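Local coordinates for dihydropteroate synthase (Anaplasma phagocytophilum, PDB 6UCZ), which probably joins 6-hydroxymethyl-dihydropterin diphosphate to p-aminobenzoate, releasing pyrophosphate and making dihydropteroate for folate synthesis, at residues Ile70-Glu75 against Pro98-Ile103; Lys222-Leu227 against Ala266-Asp271; Pro257-Ser262 against Val278-Ile283. All blocks are in the same frame, centred on the assembly; numbering follows the deposited sequence.

Followed from the N terminus, the chain first meets itself at contact 1, where helix 97-106 returns to strand 69-73 after a loop that carries helix 86-93. That contact is complete before the other two begin, and it lies on the other side of the chain's centre from contact 2. Contacts 2 and 3 cross: residues 222-227 open contact 2, residues 257-262 open contact 3, then 266-271 closes the former and 278-283 the latter. Both draw on helix 255-267, contact 3 along its body and contact 2 just past its end. In the eight-stranded TIM barrel, contact 1 ties helix to strand, contact 2 ties residues 222-227 to the turn after helix 255-267, and contact 3 joins two helices.

Contact 1. Residues Ile70-Glu75 against Pro98-Ile103; sequences IDVGAE and PEIIRI
V72 and I100 meet end to end between strand 69-73 and helix 97-106, part of a beta-alpha-beta crossover of the TIM barrel that leads on to strand 110-115. It illustrates how a parallel barrel is sealed from outside: residues at every second strand position face a helix, and branched aliphatic groups fill the seam. Here the V72 methyl CG2 points at the I100 methyl CG2 across 4.1 Å. V72 has CG1 anti to the backbone N (chi1 -172°), which leaves CG2 as the branch presented to the helix. I100 in turn reaches the strand with its short branch. In the conformer described, I70 CG2 is at the limit of contact with I100 CG2, a doubtful approach. L36 of strand 31-37 and I56 of helix 52-64 also touch I100, extending this apolar layer.

D71, between I70 and V72 in the strand, turns to the barrel interior, where its carboxylate forms a salt bridge with R274 and hydrogen bonds with S112 and N133. Since R274 and N133 line the pterin pocket, D71 is probably a second-shell residue of that pocket. On the helix, E99 and R102 pair side-on, both E99 oxygens being used: R102 NE gives a bond of 2.8 Å to E99 OE2, and R102 NH2 one of 3.2 Å to E99 OE1, nearly straight at 174°.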
loop_
_atom_site.group_PDB
_atom_site.type_symbol
_atom_site.label_atom_id
_atom_site.label_comp_id
_atom_site.label_asym_id
_atom_site.label_seq_id
_atom_site.Cartn_x
_atom_site.Cartn_y
_atom_site.Cartn_z
ATOM N N ILE A 70 -9.076 -5.367 1.257
ATOM C CA ILE A 70 -9.060 -4.589 2.495
ATOM C C ILE A 70 -7.652 -4.673 3.072
ATOM O O ILE A 70 -7.179 -5.766 3.414
ATOM C CB ILE A 70 -10.088 -5.098 3.517
ATOM C CG1 ILE A 70 -11.473 -5.257 2.887
ATOM C CG2 ILE A 70 -10.134 -4.158 4.717
ATOM C CD1 ILE A 70 -12.107 -3.954 2.469
ATOM N N ASP A 71 -6.993 -3.524 3.195
ATOM C CA ASP A 71 -5.637 -3.438 3.729
ATOM C C ASP A 71 -5.716 -3.077 5.210
ATOM O O ASP A 71 -6.055 -1.943 5.559
ATOM C CB ASP A 71 -4.821 -2.409 2.948
ATOM C CG ASP A 71 -3.368 -2.349 3.384
ATOM O OD1 ASP A 71 -2.725 -3.417 3.442
ATOM O OD2 ASP A 71 -2.856 -1.228 3.634
ATOM N N VAL A 72 -5.388 -4.036 6.074
ATOM C CA VAL A 72 -5.528 -3.878 7.518
ATOM C C VAL A 72 -4.167 -3.532 8.113
ATOM O O VAL A 72 -3.195 -4.284 7.961
ATOM C CB VAL A 72 -6.091 -5.147 8.169
ATOM C CG1 VAL A 72 -6.421 -4.876 9.641
ATOM C CG2 VAL A 72 -7.311 -5.676 7.391
ATOM N N GLY A 73 -4.107 -2.421 8.836
ATOM C CA GLY A 73 -2.864 -1.992 9.441
ATOM C C GLY A 73 -3.033 -1.507 10.863
ATOM O O GLY A 73 -4.054 -0.904 11.208
ATOM N N ALA A 74 -2.040 -1.776 11.701
ATOM C CA ALA A 74 -2.112 -1.431 13.110
ATOM C C ALA A 74 -0.982 -0.536 13.582
ATOM O O ALA A 74 -0.966 -0.170 14.765
ATOM C CB ALA A 74 -2.116 -2.705 13.969
ATOM N N GLU A 75 -0.041 -0.165 12.713
ATOM C CA GLU A 75 1.064 0.705 13.107
ATOM C C GLU A 75 0.965 1.992 12.303
ATOM O O GLU A 75 1.240 1.996 11.099
ATOM C CB GLU A 75 2.426 0.032 12.893
ATOM C CG GLU A 75 3.575 0.778 13.588
ATOM C CD GLU A 75 4.903 0.034 13.552
ATOM O OE1 GLU A 75 5.038 -0.934 12.774
ATOM O OE2 GLU A 75 5.826 0.436 14.299
ATOM N N PRO A 98 -9.622 -12.156 12.140
ATOM C CA PRO A 98 -10.446 -13.310 11.737
ATOM C C PRO A 98 -11.809 -12.925 11.174
ATOM O O PRO A 98 -12.233 -13.498 10.162
ATOM C CB PRO A 98 -10.575 -14.119 13.035
ATOM C CG PRO A 98 -9.394 -13.757 13.839
ATOM C CD PRO A 98 -9.175 -12.286 13.538
ATOM N N GLU A 99 -12.516 -11.982 11.804
ATOM C CA GLU A 99 -13.832 -11.601 11.296
ATOM C C GLU A 99 -13.720 -10.845 9.981
ATOM O O GLU A 99 -14.518 -11.068 9.065
ATOM C CB GLU A 99 -14.589 -10.761 12.329
ATOM C CG GLU A 99 -15.573 -11.554 13.186
ATOM C CD GLU A 99 -16.649 -12.246 12.365
ATOM O OE1 GLU A 99 -17.650 -11.593 11.996
ATOM O OE2 GLU A 99 -16.487 -13.447 12.080
ATOM N N ILE A 100 -12.727 -9.958 9.861
ATOM C CA ILE A 100 -12.518 -9.228 8.615
ATOM C C ILE A 100 -12.225 -10.196 7.479
ATOM O O ILE A 100 -12.764 -10.060 6.373
ATOM C CB ILE A 100 -11.390 -8.194 8.788
ATOM C CG1 ILE A 100 -11.832 -7.066 9.725
ATOM C CG2 ILE A 100 -10.906 -7.649 7.429
ATOM C CD1 ILE A 100 -10.686 -6.174 10.201
ATOM N N ILE A 101 -11.389 -11.204 7.741
ATOM C CA ILE A 101 -11.079 -12.194 6.714
ATOM C C ILE A 101 -12.331 -12.974 6.328
ATOM O O ILE A 101 -12.578 -13.225 5.143
ATOM C CB ILE A 101 -9.947 -13.121 7.199
ATOM C CG1 ILE A 101 -8.626 -12.354 7.256
ATOM C CG2 ILE A 101 -9.829 -14.367 6.319
ATOM C CD1 ILE A 101 -7.563 -13.070 8.078
ATOM N N ARG A 102 -13.142 -13.365 7.317
ATOM C CA ARG A 102 -14.359 -14.119 7.023
ATOM C C ARG A 102 -15.342 -13.281 6.213
ATOM O O ARG A 102 -15.931 -13.756 5.232
ATOM C CB ARG A 102 -15.018 -14.607 8.316
ATOM C CG ARG A 102 -16.179 -15.579 8.081
ATOM C CD ARG A 102 -16.931 -15.865 9.372
ATOM N NE ARG A 102 -17.643 -14.678 9.838
ATOM C CZ ARG A 102 -18.871 -14.338 9.461
ATOM N NH1 ARG A 102 -19.555 -15.110 8.618
ATOM N NH2 ARG A 102 -19.417 -13.228 9.938
ATOM N N ILE A 103 -15.562 -12.038 6.636
ATOM C CA ILE A 103 -16.530 -11.187 5.957
ATOM C C ILE A 103 -16.037 -10.829 4.558
ATOM O O ILE A 103 -16.808 -10.846 3.593
ATOM C CB ILE A 103 -16.807 -9.936 6.816
ATOM C CG1 ILE A 103 -17.496 -10.346 8.124
ATOM C CG2 ILE A 103 -17.666 -8.930 6.068
ATOM C CD1 ILE A 103 -17.340 -9.339 9.240
#

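Contact 2. Residues Lys222-Leu227 against Ala266-Asp271; sequences KNIGKL and AQQQVD
I224 meets Q268 and V270 through aliphatic atoms, joining residues 222-227 to the turn that follows helix 255-267, on the outside of the barrel. The apolar contacts centre on one methyl. I224 CG2 lies 3.7 Å from Q268 CB and 3.8 Å from V270 CG2, so it touches both partners at once. Its CG1 extends anti to the backbone N (chi1 -162°), while CG2 sits between the backbone N and the carbonyl carbon. From there I224 lies across V270 at about a right angle, and its CG1 comes within 3.9 Å of V270 CG2. Q268 approaches more slantwise and offers its methylenes; its CG is 4.0 Å from I224 CG2. V236 of strand 235-236 touches both I224 and V270, which continues the cluster onto the barrel wall.

Backbone hydrogen bonds shape the turn that presents these groups. Q269, with positive phi, is the C-prime residue of a Schellman motif: Q269 N bonds to A266 O at 2.9 Å, and V270 N to L265 O. The reversal ends the helix and sends the chain into strand 272-275.

Polar links run beside the apolar cluster. K228, just beyond the first segment, forms a salt bridge with D271 and a hydrogen bond with the Q269 carbonyl. No hydrogen bond joins the two segments themselves, so their direct contact is one of van der Waals packing between aliphatic atoms, and directional bonding comes from this neighbouring lysine.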
loop_
_atom_site.group_PDB
_atom_site.type_symbol
_atom_site.label_atom_id
_atom_site.label_comp_id
_atom_site.label_asym_id
_atom_site.label_seq_id
_atom_site.Cartn_x
_atom_site.Cartn_y
_atom_site.Cartn_z
ATOM N N LYS A 222 3.381 11.159 -11.856
ATOM C CA LYS A 222 3.294 11.505 -13.274
ATOM C C LYS A 222 4.055 10.509 -14.131
ATOM O O LYS A 222 3.645 10.213 -15.261
ATOM C CB LYS A 222 3.826 12.923 -13.512
ATOM C CG LYS A 222 4.312 13.181 -14.930
ATOM C CD LYS A 222 4.778 14.616 -15.144
ATOM C CE LYS A 222 5.994 14.959 -14.291
ATOM N NZ LYS A 222 6.558 16.308 -14.629
ATOM N N ASN A 223 5.157 9.969 -13.612
ATOM C CA ASN A 223 6.018 9.081 -14.379
ATOM C C ASN A 223 5.883 7.627 -13.935
ATOM O O ASN A 223 6.817 6.837 -14.091
ATOM C CB ASN A 223 7.474 9.544 -14.287
ATOM C CG ASN A 223 7.736 10.809 -15.091
ATOM O OD1 ASN A 223 7.920 11.900 -14.544
ATOM N ND2 ASN A 223 7.749 10.662 -16.399
ATOM N N ILE A 224 4.713 7.250 -13.408
ATOM C CA ILE A 224 4.529 5.909 -12.867
ATOM C C ILE A 224 4.699 4.846 -13.948
ATOM O O ILE A 224 5.014 3.691 -13.640
ATOM C CB ILE A 224 3.148 5.804 -12.171
ATOM C CG1 ILE A 224 3.107 4.588 -11.240
ATOM C CG2 ILE A 224 2.009 5.740 -13.201
ATOM C CD1 ILE A 224 4.019 4.724 -10.028
ATOM N N GLY A 225 4.497 5.210 -15.217
ATOM C CA GLY A 225 4.720 4.273 -16.308
ATOM C C GLY A 225 6.141 3.740 -16.378
ATOM O O GLY A 225 6.360 2.616 -16.838
ATOM N N LYS A 226 7.128 4.549 -15.972
ATOM C CA LYS A 226 8.507 4.066 -15.955
ATOM C C LYS A 226 8.700 2.950 -14.931
ATOM O O LYS A 226 9.456 2.002 -15.174
ATOM C CB LYS A 226 9.479 5.214 -15.696
ATOM C CG LYS A 226 10.936 4.787 -15.841
ATOM C CD LYS A 226 11.904 5.952 -15.712
ATOM C CE LYS A 226 13.348 5.466 -15.680
ATOM N NZ LYS A 226 14.312 6.598 -15.786
ATOM N N LEU A 227 8.034 3.036 -13.784
ATOM C CA LEU A 227 8.066 1.914 -12.851
ATOM C C LEU A 227 7.303 0.716 -13.414
ATOM O O LEU A 227 7.722 -0.435 -13.242
ATOM C CB LEU A 227 7.483 2.338 -11.506
ATOM C CG LEU A 227 7.553 1.316 -10.369
ATOM C CD1 LEU A 227 8.984 0.857 -10.102
ATOM C CD2 LEU A 227 6.923 1.908 -9.121
ATOM N N ALA A 266 -5.279 5.184 -12.755
ATOM C CA ALA A 266 -5.980 4.074 -13.399
ATOM C C ALA A 266 -5.743 4.074 -14.908
ATOM O O ALA A 266 -5.544 3.013 -15.511
ATOM C CB ALA A 266 -7.480 4.141 -13.082
ATOM N N GLN A 267 -5.708 5.263 -15.530
ATOM C CA GLN A 267 -5.428 5.339 -16.959
ATOM C C GLN A 267 -4.030 4.839 -17.311
ATOM O O GLN A 267 -3.819 4.337 -18.421
ATOM C CB GLN A 267 -5.614 6.774 -17.448
ATOM C CG GLN A 267 -7.048 7.215 -17.421
ATOM C CD GLN A 267 -7.229 8.606 -17.971
ATOM O OE1 GLN A 267 -7.094 9.604 -17.258
ATOM N NE2 GLN A 267 -7.529 8.682 -19.255
ATOM N N GLN A 268 -3.061 4.984 -16.399
ATOM C CA GLN A 268 -1.712 4.455 -16.562
ATOM C C GLN A 268 -1.617 2.958 -16.253
ATOM O O GLN A 268 -0.499 2.429 -16.170
ATOM C CB GLN A 268 -0.740 5.219 -15.659
ATOM C CG GLN A 268 -0.822 6.734 -15.780
ATOM C CD GLN A 268 -0.570 7.234 -17.179
ATOM O OE1 GLN A 268 0.395 6.835 -17.832
ATOM N NE2 GLN A 268 -1.440 8.117 -17.650
ATOM N N GLN A 269 -2.751 2.289 -16.026
ATOM C CA GLN A 269 -2.815 0.852 -15.727
ATOM C C GLN A 269 -2.104 0.488 -14.428
ATOM O O GLN A 269 -1.577 -0.622 -14.299
ATOM C CB GLN A 269 -2.264 -0.002 -16.879
ATOM C CG GLN A 269 -2.977 0.215 -18.207
ATOM C CD GLN A 269 -4.484 0.057 -18.082
ATOM O OE1 GLN A 269 -5.242 0.983 -18.374
ATOM N NE2 GLN A 269 -4.925 -1.118 -17.639
ATOM N N VAL A 270 -2.110 1.398 -13.450
ATOM C CA VAL A 270 -1.610 1.055 -12.125
ATOM C C VAL A 270 -2.484 -0.051 -11.553
ATOM O O VAL A 270 -3.716 0.011 -11.626
ATOM C CB VAL A 270 -1.576 2.293 -11.215
ATOM C CG1 VAL A 270 -1.254 1.870 -9.774
ATOM C CG2 VAL A 270 -0.541 3.294 -11.739
ATOM N N ASP A 271 -1.847 -1.090 -11.004
ATOM C CA ASP A 271 -2.592 -2.311 -10.714
ATOM C C ASP A 271 -3.358 -2.230 -9.402
ATOM O O ASP A 271 -4.415 -2.858 -9.270
ATOM C CB ASP A 271 -1.642 -3.507 -10.717
ATOM C CG ASP A 271 -0.822 -3.588 -11.995
ATOM O OD1 ASP A 271 0.067 -2.725 -12.179
ATOM O OD2 ASP A 271 -1.057 -4.509 -12.809
#

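Contact 3. Residues Pro257-Ser262 against Val278-Ile283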
loop_
_atom_site.group_PDB
_atom_site.type_symbol
_atom_site.label_atom_id
_atom_site.label_comp_id
_atom_site.label_asym_id
_atom_site.label_seq_id
_atom_site.Cartn_x
_atom_site.Cartn_y
_atom_site.Cartn_z
ATOM N N PRO A 257 -9.790 15.494 -4.379
ATOM C CA PRO A 257 -8.511 15.575 -5.112
ATOM C C PRO A 257 -7.821 14.233 -5.282
ATOM O O PRO A 257 -7.203 13.984 -6.328
ATOM C CB PRO A 257 -7.673 16.538 -4.250
ATOM C CG PRO A 257 -8.687 17.403 -3.591
ATOM C CD PRO A 257 -9.842 16.488 -3.286
ATOM N N THR A 258 -7.889 13.360 -4.273
ATOM C CA THR A 258 -7.313 12.025 -4.427
ATOM C C THR A 258 -7.939 11.295 -5.604
ATOM O O THR A 258 -7.231 10.695 -6.428
ATOM C CB THR A 258 -7.488 11.237 -3.122
ATOM O OG1 THR A 258 -6.679 11.849 -2.112
ATOM C CG2 THR A 258 -7.100 9.744 -3.272
ATOM N N ALA A 259 -9.267 11.372 -5.722
ATOM C CA ALA A 259 -9.980 10.699 -6.805
ATOM C C ALA A 259 -9.604 11.257 -8.174
ATOM O O ALA A 259 -9.605 10.512 -9.164
ATOM C CB ALA A 259 -11.492 10.818 -6.591
ATOM N N MET A 260 -9.299 12.561 -8.258
ATOM C CA MET A 260 -8.833 13.118 -9.526
ATOM C C MET A 260 -7.523 12.474 -9.964
ATOM O O MET A 260 -7.347 12.143 -11.147
ATOM C CB MET A 260 -8.681 14.636 -9.411
ATOM C CG MET A 260 -10.004 15.364 -9.077
ATOM S SD MET A 260 -9.804 17.160 -9.073
ATOM C CE MET A 260 -11.036 17.711 -7.917
ATOM N N LEU A 261 -6.584 12.290 -9.028
ATOM C CA LEU A 261 -5.351 11.588 -9.366
ATOM C C LEU A 261 -5.604 10.100 -9.588
ATOM O O LEU A 261 -4.995 9.489 -10.477
ATOM C CB LEU A 261 -4.303 11.821 -8.269
ATOM C CG LEU A 261 -2.984 11.065 -8.404
ATOM C CD1 LEU A 261 -2.303 11.337 -9.759
ATOM C CD2 LEU A 261 -2.086 11.443 -7.250
ATOM N N SER A 262 -6.512 9.502 -8.803
ATOM C CA SER A 262 -6.856 8.096 -9.010
ATOM C C SER A 262 -7.242 7.824 -10.462
ATOM O O SER A 262 -6.844 6.802 -11.035
ATOM C CB SER A 262 -8.001 7.691 -8.083
ATOM O OG SER A 262 -7.586 7.683 -6.737
ATOM N N VAL A 278 -13.342 4.418 -0.947
ATOM C CA VAL A 278 -13.478 3.365 -1.946
ATOM C C VAL A 278 -14.549 3.717 -2.981
ATOM O O VAL A 278 -14.402 3.407 -4.170
ATOM C CB VAL A 278 -13.778 2.037 -1.227
ATOM C CG1 VAL A 278 -14.471 1.061 -2.144
ATOM C CG2 VAL A 278 -12.467 1.457 -0.631
ATOM N N LYS A 279 -15.625 4.384 -2.555
ATOM C CA LYS A 279 -16.680 4.797 -3.486
ATOM C C LYS A 279 -16.144 5.743 -4.560
ATOM O O LYS A 279 -16.343 5.518 -5.759
ATOM C CB LYS A 279 -17.829 5.457 -2.717
ATOM C CG LYS A 279 -19.093 5.722 -3.556
ATOM C CD LYS A 279 -20.097 6.595 -2.807
ATOM C CE LYS A 279 -21.232 7.062 -3.731
ATOM N NZ LYS A 279 -22.159 8.039 -3.079
ATOM N N LEU A 280 -15.439 6.799 -4.151
ATOM C CA LEU A 280 -14.882 7.726 -5.127
ATOM C C LEU A 280 -13.877 7.038 -6.039
ATOM O O LEU A 280 -13.804 7.341 -7.238
ATOM C CB LEU A 280 -14.224 8.906 -4.416
ATOM C CG LEU A 280 -15.158 9.951 -3.820
ATOM C CD1 LEU A 280 -14.325 11.063 -3.180
ATOM C CD2 LEU A 280 -16.100 10.507 -4.896
ATOM N N THR A 281 -13.081 6.117 -5.491
ATOM C CA THR A 281 -12.092 5.430 -6.316
ATOM C C THR A 281 -12.767 4.544 -7.354
ATOM O O THR A 281 -12.278 4.414 -8.481
ATOM C CB THR A 281 -11.145 4.606 -5.440
ATOM O OG1 THR A 281 -10.601 5.442 -4.415
ATOM C CG2 THR A 281 -9.984 4.084 -6.274
ATOM N N GLY A 282 -13.879 3.905 -6.989
ATOM C CA GLY A 282 -14.630 3.162 -7.988
ATOM C C GLY A 282 -15.076 4.056 -9.129
ATOM O O GLY A 282 -14.946 3.695 -10.302
ATOM N N ILE A 283 -15.551 5.260 -8.802
ATOM C CA ILE A 283 -15.939 6.220 -9.834
ATOM C C ILE A 283 -14.739 6.604 -10.690
ATOM O O ILE A 283 -14.843 6.676 -11.923
ATOM C CB ILE A 283 -16.603 7.449 -9.186
ATOM C CG1 ILE A 283 -17.906 7.006 -8.512
ATOM C CG2 ILE A 283 -16.862 8.577 -10.243
ATOM C CD1 ILE A 283 -18.558 8.066 -7.648
HETATM O O HOH W 1 -9.697 7.939 -5.079
#
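A259 and L280 bring helices 255-267 and 278-290 together through their beta carbons, with A259 CB 4.0 Å from L280 CB. The small alanine lets the backbones come close: the CA atoms of A259 and T281 are 5.7 Å apart. This is an instructive case of a helix pair whose apolar contact is short and whose hydroxyls are bridged by one water.

A second, looser van der Waals approach sets the S262 hydroxyl oxygen OG 4.3 Å from the T281 methyl CG2. Both residues also rest on L273 of strand 272-275.

The polar interactions pass through a single water. It bonds to S262 OG at 2.7 Å and donates to T281 OG1, also at 2.7 Å, the two oxygens subtending about 109° at the water, close to tetrahedral. Each hydroxyl has a second partner in the protein. S262 OG hydrogen-bonds with H238 NE2, and T281 OG1 with the backbone carbonyl of D277. T281 holds OG1 anti to its carbonyl carbon (chi1 -52°), which places the hydroxyl back along its own helix toward D277. The water thus joins two hydroxyls already fixed on their own sides.

Helices 255-267 and 278-290 are the neighbours flanking strand 272-275 in sequence, and their side-by-side contact belongs to the outer helical layer of the TIM barrel typical of the pterin-binding enzymes.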